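Local coordinates for SusD superfamily protein (Bacteroides thetaiotaomicron, PDB 3MCX) that is of unknown function but, as a zinc-binding member of the SusD family at the outer membrane, probably takes part in capturing nutrient glycans at the cell surface, at residues R52-Q57 against L429-K434; Y71-V76 against W437-L442; G141-N146 against D423-G428; I262-P267 against G343-T348; N290-E295 against K332-K337. All coordinates share one frame; numbering follows the deposited sequence. Where two conformers were deposited one is given.

Interaction 1. Residues R52-Q57 against L429-K434; sequences RAADVQ and LAIERK
The polar side of this contact is one arginine on one carbonyl. Arg433 meets Ala53 O side-on, with Arg433 NE 2.9 Å and Arg433 NH2 3.1 Å from that single oxygen, so the acceptor lies at the guanidinium edge, near its plane. Neither bond is straight: the angles at hydrogen are 135° and 137°, as expected when two N-H groups share an atom. NH2 lies in the carbonyl plane, whereas NE sits above it. A bend at chi2 (81°) brings the group over, and its other terminal nitrogen, NH1, is held by the carbonyls of Tyr72 and Ala447, so all three guanidinium nitrogens are engaged.

The van der Waals contacts are mostly with backbone. Ile431 CG2, anti to its backbone N, lies 3.8 Å from Ala53 C, and Ile431 CD1 reaches Arg52 O at the same distance. Ala54 CB rests 3.4 Å from Glu432 O; its touch on the Ile431 side chain is more distant, Ala54 CB to Ile431 CG2 being 4.4 Å.

Ile431 is also packed on Phe421 and Tyr424 of helix 420-426. Strand 431-432 pairs antiparallel with strand 449-450, while strand 56-57, just beyond the touching residues, pairs with strand 292-293.

Interaction 2. Residues Y71-V76 against W437-L442; sequences YYEYNV and WHLETL
Tyr72 OH is gripped by two bonds from the 437-442 side. It lies 2.7 Å from His438 ND1, in a hydrogen bond whose proton may belong to either partner, and it accepts a nearly straight bond (164°) from the backbone, Leu439 N to Tyr72 OH being 3.1 Å. The phenol and imidazole rings meet rim to rim with their planes only 16° apart, and ND1 stands at the edge of the phenol. His438 NE2 bonds to Asp296, which fixes the imidazole and would probably polarise it.

Tyr72 CG is anti to the backbone N (chi1 170°), which carries the ring across to 437-442. Leu442 CD2 lies over one face in a CH-pi contact, 4.0 Å from the ring centroid, and Leu439 CG packs obliquely at Tyr72 CE2, 3.8 Å away.

A second polar link joins Thr441 OG1 to Glu73 OE2 at 2.7 Å, the hydroxyl coming from above the carboxylate plane. OE2 also bonds to Thr61, and Asn75 ND2 donates to OE1 on its anti lone pair.

The contact joins the end of helix 69-72, closed by a Schellman motif at Tyr74, to the weakly bonded helical turn around 441-444; Gln57 of strand 56-57 packs on Tyr72, His438 and Leu439.

Interaction 3. Residues G141-N146 against D423-G428; sequences GMPYTN and DYLRNG
A single water does the polar work of this contact, bridging three groups with bonds of equal length. It accepts from Thr145 OG1 and donates to Asn146 OD1 and Leu425 O, each 2.7 Å from the water oxygen. Thr145 and Asn146 hold it from the loop, and the carbonyl of Leu425 from the helix end. Thr145 OG1 takes the crowded position between its backbone N and carbonyl carbon (chi1 49°), which also brings it 3.3 Å from Arg426 CA. Asn146 ND2 bonds to the carbonyl of Ala452.

Beside the water the ring of Pro143 crosses the Leu425 side chain at about a right angle, Pro143 CG being 3.8 Å from Leu425 CB. Arg426 leads its guanidinium away from the loop to Asp423, Glu365 and Asn214.

Leu425 O also accepts from Gly428 N, 3.1 Å away. This bond and that from Leu429 N to Tyr424 O form a Schellman motif, with Gly428 at positive phi as its C-prime residue, a common C-terminal close of an alpha helix.

Interaction 4. Residues I262-P267 against G343-T348; sequences ITLSEP and GDDPKT
Leu264 points its isobutyl end at the turn formed by 345-348. Its two methyls face Asp345 tip to tip, Leu264 CD2 and Leu264 CD1 each standing 4.0 Å from Asp345 OD2. Thr348 crosses the same leucine obliquely, with Thr348 CG2 at 3.8 Å from Leu264 CG. Ile262 approaches the backbone instead: its CG2, anti to the backbone N, lies 3.3 Å from Lys347 O.

The turn is tied from within. Asp345 OD1 accepts from Lys347 N, an Asx turn, and from Lys347 NZ in a salt bridge, the lysine chain bending at chi3 and chi4 to return. Thr348 OG1 donates to Asp345 O at 2.8 Å. An alanine in place of Thr348 would lose both this bond and the methyl against Leu264, and would probably loosen the turn.

The carbonyls of Ile262 and Thr348 both accept from Lys341 NZ. The contact joins the loop after strand 256-260 to that before strand 351-355; Ile262 packs on helix 21-36, and Lys347 on helix 276-279.

Interaction 5. Residues N290-E295 against K332-K337; sequences NLILSE and KVYLAK
One face of the Tyr334 ring carries Ile292 CG2, whose closest ring atom is Tyr334 CE2 at 4.3 Å, a loose apolar touch. Ile292 and Val333 run alongside each other in the same direction, with Ile292 CB 4.0 Å from Val333 CG2.

The backbone bond between the segments is short and almost straight: Leu293 N donates to Val333 O over 2.7 Å at 172°, on a lone pair. Two residues away on each side a water takes over, donating to Leu291 O and accepting from Leu335 N. Leu293 folds over the bonded carbonyl, its CG 3.6 Å from Val333 O, and crosses Leu335 at about a right angle. An alanine in place of Leu293 would lose the isopropyl end beyond CB, with its cover of Val333 O and touch on Leu335, and would probably leave the bond less shielded.

Val333 and Tyr334 both face Lys314 in a classic beta bulge. The contact joins sheet 56-57/292-293 to sheet 313-314/334-335, and the Lys332 side chain lies about 5 Å from that of Glu315, a zinc ligand with Glu319 and His330. With one direct bond, one water and Lys332 O buried without a partner, the join probably relies mainly on apolar packing.

From the N terminus, 52-57 waits for 429-434 to close the loop of interaction 1, and 71-76 for 437-442 to close interaction 2; these two cross, their segments alternating along the chain. Interaction 3, starting at 141-146, nests inside both loops; interaction 4 nests within interaction 3, and interaction 5 is innermost. Interactions 1, 2 and 5 touch one another: Arg52 O bonds to Tyr74 OH, Ser294 to Ala54, and Trp437 to Leu293. Interaction 3 meets interaction 1 through Tyr424, where helix 420-426 leads into strand 431-432. Interaction 4 touches none of the others; interaction 5 comes nearest, with atoms about 8 Å apart. Interactions 1 to 3 tie N-terminal parts to the C-terminal part, while 4 and 5 close loops mid-chain.

Interaction 1. Residues R52-Q57 against L429-K434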
# COMPACT_ATOMS: atom_id res chain seq x y z
N ARG A 52 3.28 -1.01 10.88
CA ARG A 52 3.96 0.16 11.39
C ARG A 52 3.02 1.10 12.15
O ARG A 52 3.49 2.02 12.84
CB ARG A 52 4.66 0.92 10.25
CG ARG A 52 5.76 0.16 9.57
CD ARG A 52 7.04 0.18 10.36
NE ARG A 52 7.80 1.41 10.07
CZ ARG A 52 9.04 1.62 10.47
NH1 ARG A 52 9.64 0.76 11.28
NH2 ARG A 52 9.70 2.70 10.05
N ALA A 53 1.71 0.89 12.04
CA ALA A 53 0.71 1.71 12.71
C ALA A 53 0.23 0.96 13.97
O ALA A 53 1.06 0.35 14.65
CB ALA A 53 -0.45 2.13 11.75
N ALA A 54 -1.04 1.07 14.35
CA ALA A 54 -1.51 0.59 15.65
C ALA A 54 -2.56 -0.50 15.63
O ALA A 54 -2.92 -1.00 16.72
CB ALA A 54 -2.04 1.78 16.49
N ASP A 55 -3.07 -0.81 14.44
CA ASP A 55 -4.21 -1.70 14.25
C ASP A 55 -3.85 -3.13 13.92
O ASP A 55 -4.65 -4.05 14.20
CB ASP A 55 -5.15 -1.13 13.19
CG ASP A 55 -5.83 0.14 13.64
OD1 ASP A 55 -6.23 0.21 14.82
OD2 ASP A 55 -5.96 1.06 12.80
N VAL A 56 -2.71 -3.33 13.26
CA VAL A 56 -2.22 -4.65 12.86
C VAL A 56 -0.87 -4.79 13.53
O VAL A 56 0.01 -3.92 13.37
CB VAL A 56 -2.13 -4.82 11.35
CG1 VAL A 56 -1.51 -6.17 11.04
CG2 VAL A 56 -3.49 -4.66 10.66
N GLN A 57 -0.69 -5.85 14.29
CA GLN A 57 0.55 -6.07 15.05
C GLN A 57 1.17 -7.42 14.69
O GLN A 57 0.50 -8.30 14.15
CB GLN A 57 0.28 -6.03 16.56
CG GLN A 57 -0.77 -7.01 17.03
CD GLN A 57 -0.83 -7.10 18.52
OE1 GLN A 57 -1.57 -6.38 19.22
NE2 GLN A 57 -0.02 -8.00 19.06
N LEU A 429 0.67 12.98 13.16
CA LEU A 429 0.06 12.34 14.33
C LEU A 429 0.96 11.27 14.88
O LEU A 429 1.53 10.48 14.12
CB LEU A 429 -1.26 11.67 13.93
CG LEU A 429 -2.31 12.64 13.43
CD1 LEU A 429 -3.56 11.83 13.00
CD2 LEU A 429 -2.70 13.74 14.44
N ALA A 430 1.08 11.23 16.19
CA ALA A 430 1.77 10.13 16.88
C ALA A 430 0.96 8.85 16.79
O ALA A 430 -0.27 8.86 16.94
CB ALA A 430 2.02 10.47 18.36
N ILE A 431 1.71 7.76 16.64
CA ILE A 431 1.16 6.40 16.57
C ILE A 431 1.36 5.78 17.94
O ILE A 431 2.49 5.70 18.41
CB ILE A 431 1.94 5.60 15.54
CG1 ILE A 431 1.66 6.14 14.14
CG2 ILE A 431 1.54 4.12 15.65
CD1 ILE A 431 2.74 5.74 13.16
N GLU A 432 0.27 5.40 18.62
CA GLU A 432 0.36 4.80 19.96
C GLU A 432 -0.23 3.40 19.91
O GLU A 432 -1.37 3.20 19.50
CB GLU A 432 -0.36 5.64 21.03
CG GLU A 432 0.31 6.98 21.36
CD GLU A 432 -0.39 7.72 22.50
OE1 GLU A 432 -1.54 8.20 22.31
OE2 GLU A 432 0.18 7.77 23.59
N ARG A 433 0.57 2.43 20.34
CA ARG A 433 0.14 1.04 20.45
C ARG A 433 -0.33 0.83 21.90
O ARG A 433 0.48 0.56 22.78
CB ARG A 433 1.32 0.13 20.11
CG ARG A 433 1.69 0.04 18.68
CD ARG A 433 2.58 1.20 18.12
NE ARG A 433 2.95 0.80 16.79
CZ ARG A 433 3.96 -0.01 16.48
NH1 ARG A 433 4.94 -0.27 17.33
NH2 ARG A 433 4.01 -0.49 15.27
N LYS A 434 -1.64 0.97 22.13
CA LYS A 434 -2.20 0.98 23.48
C LYS A 434 -2.87 -0.33 23.90
O LYS A 434 -3.01 -0.61 25.08
CB LYS A 434 -3.22 2.11 23.66
CG LYS A 434 -2.59 3.51 23.62
CD LYS A 434 -3.52 4.51 24.28
CE LYS A 434 -3.50 5.85 23.59
NZ LYS A 434 -4.73 6.69 23.98

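Interaction 2. Residues Y71-V76 against W437-L442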
# COMPACT_ATOMS: atom_id res chain seq x y z
N TYR A 71 9.90 -4.51 11.59
CA TYR A 71 9.13 -3.32 11.23
C TYR A 71 8.26 -2.84 12.41
O TYR A 71 8.30 -1.67 12.82
CB TYR A 71 8.23 -3.60 10.06
CG TYR A 71 8.90 -3.87 8.73
CD1 TYR A 71 10.04 -3.23 8.31
CD2 TYR A 71 8.28 -4.70 7.82
CE1 TYR A 71 10.58 -3.45 7.03
CE2 TYR A 71 8.82 -4.94 6.53
CZ TYR A 71 9.94 -4.31 6.15
OH TYR A 71 10.43 -4.57 4.90
N TYR A 72 7.46 -3.75 12.91
CA TYR A 72 6.52 -3.47 14.01
C TYR A 72 7.21 -2.88 15.22
O TYR A 72 6.66 -1.98 15.88
CB TYR A 72 5.82 -4.77 14.35
CG TYR A 72 4.98 -4.80 15.61
CD1 TYR A 72 3.79 -4.07 15.71
CD2 TYR A 72 5.35 -5.57 16.67
CE1 TYR A 72 3.03 -4.14 16.86
CE2 TYR A 72 4.58 -5.66 17.82
CZ TYR A 72 3.43 -4.94 17.91
OH TYR A 72 2.66 -5.04 19.05
N GLU A 73 8.39 -3.39 15.56
CA GLU A 73 9.17 -2.97 16.72
C GLU A 73 10.08 -1.77 16.45
O GLU A 73 10.78 -1.31 17.35
CB GLU A 73 10.04 -4.15 17.21
CG GLU A 73 9.18 -5.31 17.70
CD GLU A 73 9.94 -6.60 17.89
OE1 GLU A 73 11.17 -6.67 17.68
OE2 GLU A 73 9.26 -7.61 18.26
N TYR A 74 10.12 -1.29 15.20
CA TYR A 74 10.97 -0.12 14.85
C TYR A 74 12.41 -0.34 15.23
O TYR A 74 13.13 0.56 15.67
CB TYR A 74 10.38 1.16 15.46
CG TYR A 74 9.17 1.69 14.71
CD1 TYR A 74 7.91 1.13 14.87
CD2 TYR A 74 9.28 2.81 13.91
CE1 TYR A 74 6.82 1.62 14.18
CE2 TYR A 74 8.21 3.31 13.25
CZ TYR A 74 6.96 2.72 13.38
OH TYR A 74 5.87 3.22 12.69
N ASN A 75 12.90 -1.56 15.02
CA ASN A 75 14.28 -1.88 15.34
C ASN A 75 15.07 -2.52 14.17
O ASN A 75 16.23 -2.90 14.35
CB ASN A 75 14.38 -2.72 16.61
CG ASN A 75 13.69 -4.05 16.50
OD1 ASN A 75 13.44 -4.51 15.39
ND2 ASN A 75 13.33 -4.63 17.63
N VAL A 76 14.46 -2.58 13.01
CA VAL A 76 15.08 -3.17 11.83
C VAL A 76 16.41 -2.49 11.49
O VAL A 76 16.54 -1.26 11.55
CB VAL A 76 14.09 -3.16 10.64
CG1 VAL A 76 13.73 -1.72 10.19
CG2 VAL A 76 14.64 -3.98 9.48
N TRP A 437 -2.73 -6.56 24.08
CA TRP A 437 -1.91 -7.65 23.57
C TRP A 437 -0.81 -7.25 22.61
O TRP A 437 -0.20 -8.11 22.00
CB TRP A 437 -2.74 -8.82 23.04
CG TRP A 437 -3.77 -8.53 21.95
CD1 TRP A 437 -3.57 -8.51 20.62
CD2 TRP A 437 -5.18 -8.28 22.15
NE1 TRP A 437 -4.75 -8.26 19.96
CE2 TRP A 437 -5.75 -8.09 20.87
CE3 TRP A 437 -6.01 -8.22 23.28
CZ2 TRP A 437 -7.11 -7.87 20.69
CZ3 TRP A 437 -7.36 -7.97 23.10
CH2 TRP A 437 -7.90 -7.80 21.82
N HIS A 438 -0.50 -5.96 22.51
CA HIS A 438 0.73 -5.60 21.85
C HIS A 438 1.88 -6.30 22.53
O HIS A 438 1.89 -6.58 23.75
CB HIS A 438 0.91 -4.09 21.86
CG HIS A 438 0.13 -3.40 20.78
ND1 HIS A 438 0.50 -3.45 19.45
CD2 HIS A 438 -1.00 -2.66 20.83
CE1 HIS A 438 -0.38 -2.78 18.72
NE2 HIS A 438 -1.29 -2.26 19.55
N LEU A 439 2.90 -6.57 21.72
CA LEU A 439 4.00 -7.37 22.23
C LEU A 439 4.85 -6.60 23.24
O LEU A 439 5.04 -5.39 23.10
CB LEU A 439 4.90 -7.85 21.11
CG LEU A 439 4.19 -8.68 20.08
CD1 LEU A 439 5.22 -9.32 19.08
CD2 LEU A 439 3.26 -9.73 20.67
N GLU A 440 5.43 -7.32 24.19
CA GLU A 440 6.29 -6.70 25.19
C GLU A 440 7.56 -6.12 24.58
O GLU A 440 8.20 -5.25 25.15
CB GLU A 440 6.63 -7.68 26.32
CG GLU A 440 5.43 -8.07 27.21
CD GLU A 440 4.71 -6.88 27.82
OE1 GLU A 440 5.41 -6.00 28.36
OE2 GLU A 440 3.45 -6.85 27.77
N THR A 441 7.96 -6.62 23.43
CA THR A 441 9.13 -6.07 22.76
C THR A 441 9.01 -4.57 22.43
O THR A 441 10.04 -3.90 22.27
CB THR A 441 9.42 -6.81 21.43
OG1 THR A 441 8.21 -6.91 20.67
CG2 THR A 441 10.00 -8.21 21.71
N LEU A 442 7.79 -4.03 22.33
CA LEU A 442 7.66 -2.58 22.08
C LEU A 442 8.22 -1.75 23.24
O LEU A 442 8.64 -0.61 23.04
CB LEU A 442 6.20 -2.17 21.88
CG LEU A 442 5.44 -2.83 20.73
CD1 LEU A 442 4.10 -2.15 20.49
CD2 LEU A 442 6.29 -2.81 19.41

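Interaction 3. Residues G141-N146 against D423-G428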
# COMPACT_ATOMS: atom_id res chain seq x y z
N GLY A 141 12.55 7.29 3.26
CA GLY A 141 12.62 8.75 3.43
C GLY A 141 11.60 9.20 4.45
O GLY A 141 10.53 8.61 4.58
N MSE A 142 11.94 10.26 5.18
CA MSE A 142 10.98 10.86 6.11
C MSE A 142 9.79 11.43 5.32
O MSE A 142 9.93 11.80 4.16
CB MSE A 142 11.64 11.98 6.92
CG MSE A 142 12.74 11.49 7.86
SE MSE A 142 12.19 10.29 9.26
CE MSE A 142 11.09 11.47 10.35
N PRO A 143 8.62 11.52 5.96
CA PRO A 143 7.43 11.95 5.25
C PRO A 143 7.59 13.34 4.63
O PRO A 143 8.09 14.27 5.26
CB PRO A 143 6.34 11.97 6.34
CG PRO A 143 6.87 11.17 7.42
CD PRO A 143 8.33 11.13 7.35
N TYR A 144 7.14 13.41 3.38
CA TYR A 144 7.22 14.68 2.64
C TYR A 144 6.68 15.85 3.46
O TYR A 144 7.27 16.94 3.48
CB TYR A 144 6.45 14.56 1.32
CG TYR A 144 6.45 15.78 0.43
CD1 TYR A 144 5.67 16.87 0.73
CD2 TYR A 144 7.22 15.83 -0.73
CE1 TYR A 144 5.65 18.00 -0.07
CE2 TYR A 144 7.21 16.95 -1.54
CZ TYR A 144 6.44 18.03 -1.19
OH TYR A 144 6.40 19.18 -1.98
N THR A 145 5.54 15.64 4.10
CA THR A 145 4.85 16.75 4.76
C THR A 145 5.51 17.23 6.03
O THR A 145 5.13 18.26 6.58
CB THR A 145 3.37 16.38 5.05
OG1 THR A 145 3.31 15.10 5.67
CG2 THR A 145 2.56 16.34 3.75
N ASN A 146 6.53 16.53 6.52
CA ASN A 146 7.29 17.05 7.65
C ASN A 146 8.06 18.34 7.30
O ASN A 146 8.32 19.15 8.17
CB ASN A 146 8.30 16.02 8.19
CG ASN A 146 7.66 14.92 9.02
OD1 ASN A 146 6.44 14.81 9.11
ND2 ASN A 146 8.51 14.11 9.65
N ASP A 423 -1.44 7.66 6.87
CA ASP A 423 -2.50 8.54 7.43
C ASP A 423 -2.00 9.30 8.65
O ASP A 423 -2.29 10.49 8.82
CB ASP A 423 -3.74 7.73 7.86
CG ASP A 423 -4.40 6.98 6.74
OD1 ASP A 423 -3.95 6.99 5.57
OD2 ASP A 423 -5.46 6.37 7.04
N TYR A 424 -1.26 8.63 9.52
CA TYR A 424 -0.70 9.29 10.69
C TYR A 424 0.41 10.24 10.24
O TYR A 424 0.43 11.40 10.65
CB TYR A 424 -0.11 8.28 11.66
CG TYR A 424 -1.12 7.43 12.39
CD1 TYR A 424 -1.61 6.28 11.80
CD2 TYR A 424 -1.57 7.77 13.66
CE1 TYR A 424 -2.54 5.49 12.47
CE2 TYR A 424 -2.49 6.98 14.31
CZ TYR A 424 -2.94 5.82 13.72
OH TYR A 424 -3.88 5.03 14.38
N LEU A 425 1.32 9.75 9.39
CA LEU A 425 2.51 10.54 9.04
C LEU A 425 2.12 11.87 8.41
O LEU A 425 2.63 12.93 8.81
CB LEU A 425 3.42 9.74 8.13
CG LEU A 425 3.98 8.42 8.69
CD1 LEU A 425 4.89 7.74 7.66
CD2 LEU A 425 4.67 8.63 10.06
N ARG A 426 1.26 11.82 7.39
CA ARG A 426 0.95 13.07 6.67
C ARG A 426 0.15 14.07 7.48
O ARG A 426 0.08 15.25 7.14
CB ARG A 426 0.24 12.81 5.35
CG ARG A 426 -1.15 12.26 5.47
CD ARG A 426 -1.84 12.19 4.10
NE ARG A 426 -3.09 11.44 4.26
CZ ARG A 426 -3.18 10.11 4.19
NH1 ARG A 426 -2.14 9.35 3.90
NH2 ARG A 426 -4.36 9.54 4.40
N ASN A 427 -0.45 13.60 8.57
CA ASN A 427 -1.17 14.44 9.48
C ASN A 427 -0.41 14.82 10.75
O ASN A 427 -0.95 15.47 11.64
CB ASN A 427 -2.54 13.82 9.78
CG ASN A 427 -3.46 13.92 8.59
OD1 ASN A 427 -3.79 15.05 8.19
ND2 ASN A 427 -3.81 12.79 7.97
N GLY A 428 0.87 14.46 10.82
CA GLY A 428 1.72 14.79 11.97
C GLY A 428 1.31 14.13 13.27
O GLY A 428 1.57 14.66 14.36
O HOH W 1 3.95 15.26 8.27

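Interaction 4. Residues I262-P267 against G343-T348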
# COMPACT_ATOMS: atom_id res chain seq x y z
N ILE A 262 -3.02 -13.34 -9.47
CA ILE A 262 -2.27 -14.41 -8.84
C ILE A 262 -2.99 -15.73 -9.05
O ILE A 262 -4.21 -15.84 -8.90
CB ILE A 262 -2.17 -14.18 -7.31
CG1 ILE A 262 -1.46 -12.85 -6.98
CG2 ILE A 262 -1.55 -15.39 -6.57
CD1 ILE A 262 0.01 -12.82 -7.38
N THR A 263 -2.22 -16.75 -9.41
CA THR A 263 -2.66 -18.14 -9.27
C THR A 263 -1.49 -18.97 -8.74
O THR A 263 -0.37 -18.46 -8.57
CB THR A 263 -3.14 -18.77 -10.59
OG1 THR A 263 -2.01 -18.98 -11.43
CG2 THR A 263 -4.18 -17.85 -11.30
N LEU A 264 -1.74 -20.25 -8.45
CA LEU A 264 -0.65 -21.13 -8.00
C LEU A 264 0.39 -21.43 -9.10
O LEU A 264 1.47 -21.97 -8.80
CB LEU A 264 -1.21 -22.43 -7.42
CG LEU A 264 -1.93 -22.30 -6.07
CD1 LEU A 264 -2.31 -23.68 -5.53
CD2 LEU A 264 -1.11 -21.52 -5.02
N SER A 265 0.10 -21.06 -10.35
CA SER A 265 1.04 -21.24 -11.47
C SER A 265 1.89 -20.01 -11.72
O SER A 265 3.05 -20.13 -12.15
CB SER A 265 0.29 -21.63 -12.75
OG SER A 265 -0.46 -22.81 -12.56
N GLU A 266 1.35 -18.81 -11.47
CA GLU A 266 2.13 -17.57 -11.64
C GLU A 266 1.78 -16.52 -10.56
O GLU A 266 0.64 -16.08 -10.46
CB GLU A 266 1.93 -16.99 -13.07
CG GLU A 266 2.75 -15.72 -13.37
N PRO A 267 2.75 -16.12 -9.70
CA PRO A 267 4.05 -16.77 -9.48
C PRO A 267 3.85 -18.24 -9.13
O PRO A 267 2.78 -18.68 -8.68
CB PRO A 267 4.63 -16.01 -8.28
CG PRO A 267 3.83 -14.67 -8.21
CD PRO A 267 2.47 -15.05 -8.72
N GLY A 343 -11.70 -19.42 -0.89
CA GLY A 343 -12.02 -19.13 0.51
C GLY A 343 -11.21 -19.88 1.55
O GLY A 343 -11.39 -19.63 2.75
N ASP A 344 -10.33 -20.79 1.10
CA ASP A 344 -9.45 -21.55 1.99
C ASP A 344 -7.98 -21.70 1.52
O ASP A 344 -7.26 -22.55 2.02
CB ASP A 344 -10.05 -22.93 2.21
CG ASP A 344 -10.08 -23.75 0.93
OD1 ASP A 344 -9.67 -23.24 -0.15
OD2 ASP A 344 -10.55 -24.93 0.99
N ASP A 345 -7.56 -20.90 0.53
CA ASP A 345 -6.09 -20.90 0.13
C ASP A 345 -5.69 -19.50 -0.21
O ASP A 345 -5.71 -18.99 -1.34
CB ASP A 345 -5.48 -21.89 -0.89
CG ASP A 345 -3.86 -21.84 -0.95
OD1 ASP A 345 -3.19 -21.12 -0.10
OD2 ASP A 345 -3.27 -22.53 -1.87
N PRO A 346 -5.23 -18.86 0.88
CA PRO A 346 -4.80 -17.48 0.74
C PRO A 346 -3.75 -17.20 -0.32
O PRO A 346 -3.68 -16.06 -0.81
CB PRO A 346 -4.27 -17.15 2.15
CG PRO A 346 -5.07 -18.02 3.04
CD PRO A 346 -5.19 -19.30 2.29
N LYS A 347 -2.92 -18.18 -0.63
CA LYS A 347 -1.87 -18.00 -1.63
C LYS A 347 -2.39 -17.69 -3.02
O LYS A 347 -1.62 -17.26 -3.89
CB LYS A 347 -0.96 -19.23 -1.67
CG LYS A 347 -0.14 -19.38 -0.43
CD LYS A 347 0.88 -20.51 -0.55
CE LYS A 347 0.24 -21.84 -0.62
NZ LYS A 347 -0.46 -22.22 0.63
N THR A 348 -3.67 -17.96 -3.25
CA THR A 348 -4.31 -17.65 -4.53
C THR A 348 -4.96 -16.27 -4.61
O THR A 348 -5.47 -15.91 -5.68
CB THR A 348 -5.39 -18.71 -4.89
OG1 THR A 348 -6.50 -18.60 -3.97
CG2 THR A 348 -4.78 -20.12 -4.91

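Interaction 5. Residues N290-E295 against K332-K337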
# COMPACT_ATOMS: atom_id res chain seq x y z
N ASN A 290 2.09 -14.14 11.04
CA ASN A 290 2.63 -13.19 12.00
C ASN A 290 1.97 -11.83 12.00
O ASN A 290 2.61 -10.85 12.32
CB ASN A 290 4.15 -13.04 11.94
CG ASN A 290 4.73 -12.62 13.29
OD1 ASN A 290 4.04 -12.77 14.31
ND2 ASN A 290 5.98 -12.13 13.33
N LEU A 291 0.69 -11.78 11.62
CA LEU A 291 -0.10 -10.57 11.64
C LEU A 291 -1.44 -10.87 12.28
O LEU A 291 -2.15 -11.79 11.85
CB LEU A 291 -0.30 -10.00 10.24
CG LEU A 291 0.97 -9.48 9.56
CD1 LEU A 291 0.81 -9.45 8.05
CD2 LEU A 291 1.39 -8.08 10.06
N ILE A 292 -1.77 -10.11 13.31
CA ILE A 292 -3.07 -10.18 13.95
C ILE A 292 -3.53 -8.77 14.24
O ILE A 292 -2.72 -7.84 14.26
CB ILE A 292 -3.08 -11.02 15.23
CG1 ILE A 292 -2.09 -10.50 16.30
CG2 ILE A 292 -2.80 -12.52 14.89
CD1 ILE A 292 -2.20 -11.14 17.69
N LEU A 293 -4.83 -8.61 14.46
CA LEU A 293 -5.41 -7.32 14.81
C LEU A 293 -5.15 -6.99 16.27
O LEU A 293 -5.19 -7.90 17.14
CB LEU A 293 -6.91 -7.35 14.52
CG LEU A 293 -7.28 -7.64 13.05
CD1 LEU A 293 -8.79 -7.93 12.86
CD2 LEU A 293 -6.84 -6.47 12.14
N SER A 294 -4.91 -5.71 16.55
CA SER A 294 -4.71 -5.25 17.91
C SER A 294 -6.03 -4.94 18.62
O SER A 294 -7.09 -4.82 18.00
CB SER A 294 -3.87 -3.99 17.89
OG SER A 294 -4.64 -2.93 17.35
N GLU A 295 -5.94 -4.79 19.91
CA GLU A 295 -7.10 -4.36 20.67
C GLU A 295 -7.47 -2.92 20.30
O GLU A 295 -8.65 -2.53 20.37
CB GLU A 295 -6.85 -4.45 22.17
CG GLU A 295 -8.12 -4.38 22.98
CD GLU A 295 -7.84 -4.28 24.46
OE1 GLU A 295 -6.84 -3.59 24.80
OE2 GLU A 295 -8.65 -4.85 25.26
N LYS A 332 -11.29 -11.76 18.35
CA LYS A 332 -11.42 -11.84 16.91
C LYS A 332 -10.27 -11.11 16.20
O LYS A 332 -10.47 -10.11 15.51
CB LYS A 332 -12.79 -11.33 16.49
CG LYS A 332 -13.90 -12.17 17.00
CD LYS A 332 -15.27 -11.69 16.51
CE LYS A 332 -16.40 -12.54 17.07
NZ LYS A 332 -17.67 -12.19 16.33
N VAL A 333 -9.06 -11.65 16.38
CA VAL A 333 -7.86 -10.96 15.95
C VAL A 333 -7.33 -11.40 14.58
O VAL A 333 -6.32 -10.88 14.14
CB VAL A 333 -6.74 -11.10 17.00
CG1 VAL A 333 -7.21 -10.49 18.34
CG2 VAL A 333 -6.26 -12.59 17.17
N TYR A 334 -8.04 -12.27 13.86
CA TYR A 334 -7.59 -12.67 12.53
C TYR A 334 -8.36 -11.87 11.48
O TYR A 334 -9.59 -11.81 11.55
CB TYR A 334 -7.77 -14.18 12.32
CG TYR A 334 -6.84 -14.97 13.22
CD1 TYR A 334 -7.16 -15.19 14.51
CD2 TYR A 334 -5.61 -15.47 12.76
CE1 TYR A 334 -6.32 -15.87 15.37
CE2 TYR A 334 -4.74 -16.15 13.63
CZ TYR A 334 -5.13 -16.39 14.91
OH TYR A 334 -4.32 -17.09 15.80
N LEU A 335 -7.63 -11.21 10.58
CA LEU A 335 -8.23 -10.43 9.51
C LEU A 335 -8.52 -11.35 8.34
O LEU A 335 -7.59 -12.02 7.87
CB LEU A 335 -7.25 -9.32 9.10
CG LEU A 335 -7.76 -8.38 8.01
CD1 LEU A 335 -8.98 -7.63 8.49
CD2 LEU A 335 -6.65 -7.44 7.49
N ALA A 336 -9.75 -11.35 7.83
CA ALA A 336 -10.18 -12.31 6.80
C ALA A 336 -10.34 -11.66 5.40
O ALA A 336 -11.11 -12.14 4.59
CB ALA A 336 -11.47 -13.01 7.22
N LYS A 337 -9.64 -10.57 5.14
CA LYS A 337 -9.73 -9.90 3.85
C LYS A 337 -9.14 -10.69 2.67
O LYS A 337 -9.54 -10.44 1.55
CB LYS A 337 -9.06 -8.53 3.87
CG LYS A 337 -9.92 -7.46 4.42
CD LYS A 337 -9.31 -6.08 4.18
CE LYS A 337 -10.30 -5.06 4.66
NZ LYS A 337 -9.79 -3.69 4.65
O HOH W 2 -4.82 -12.11 10.78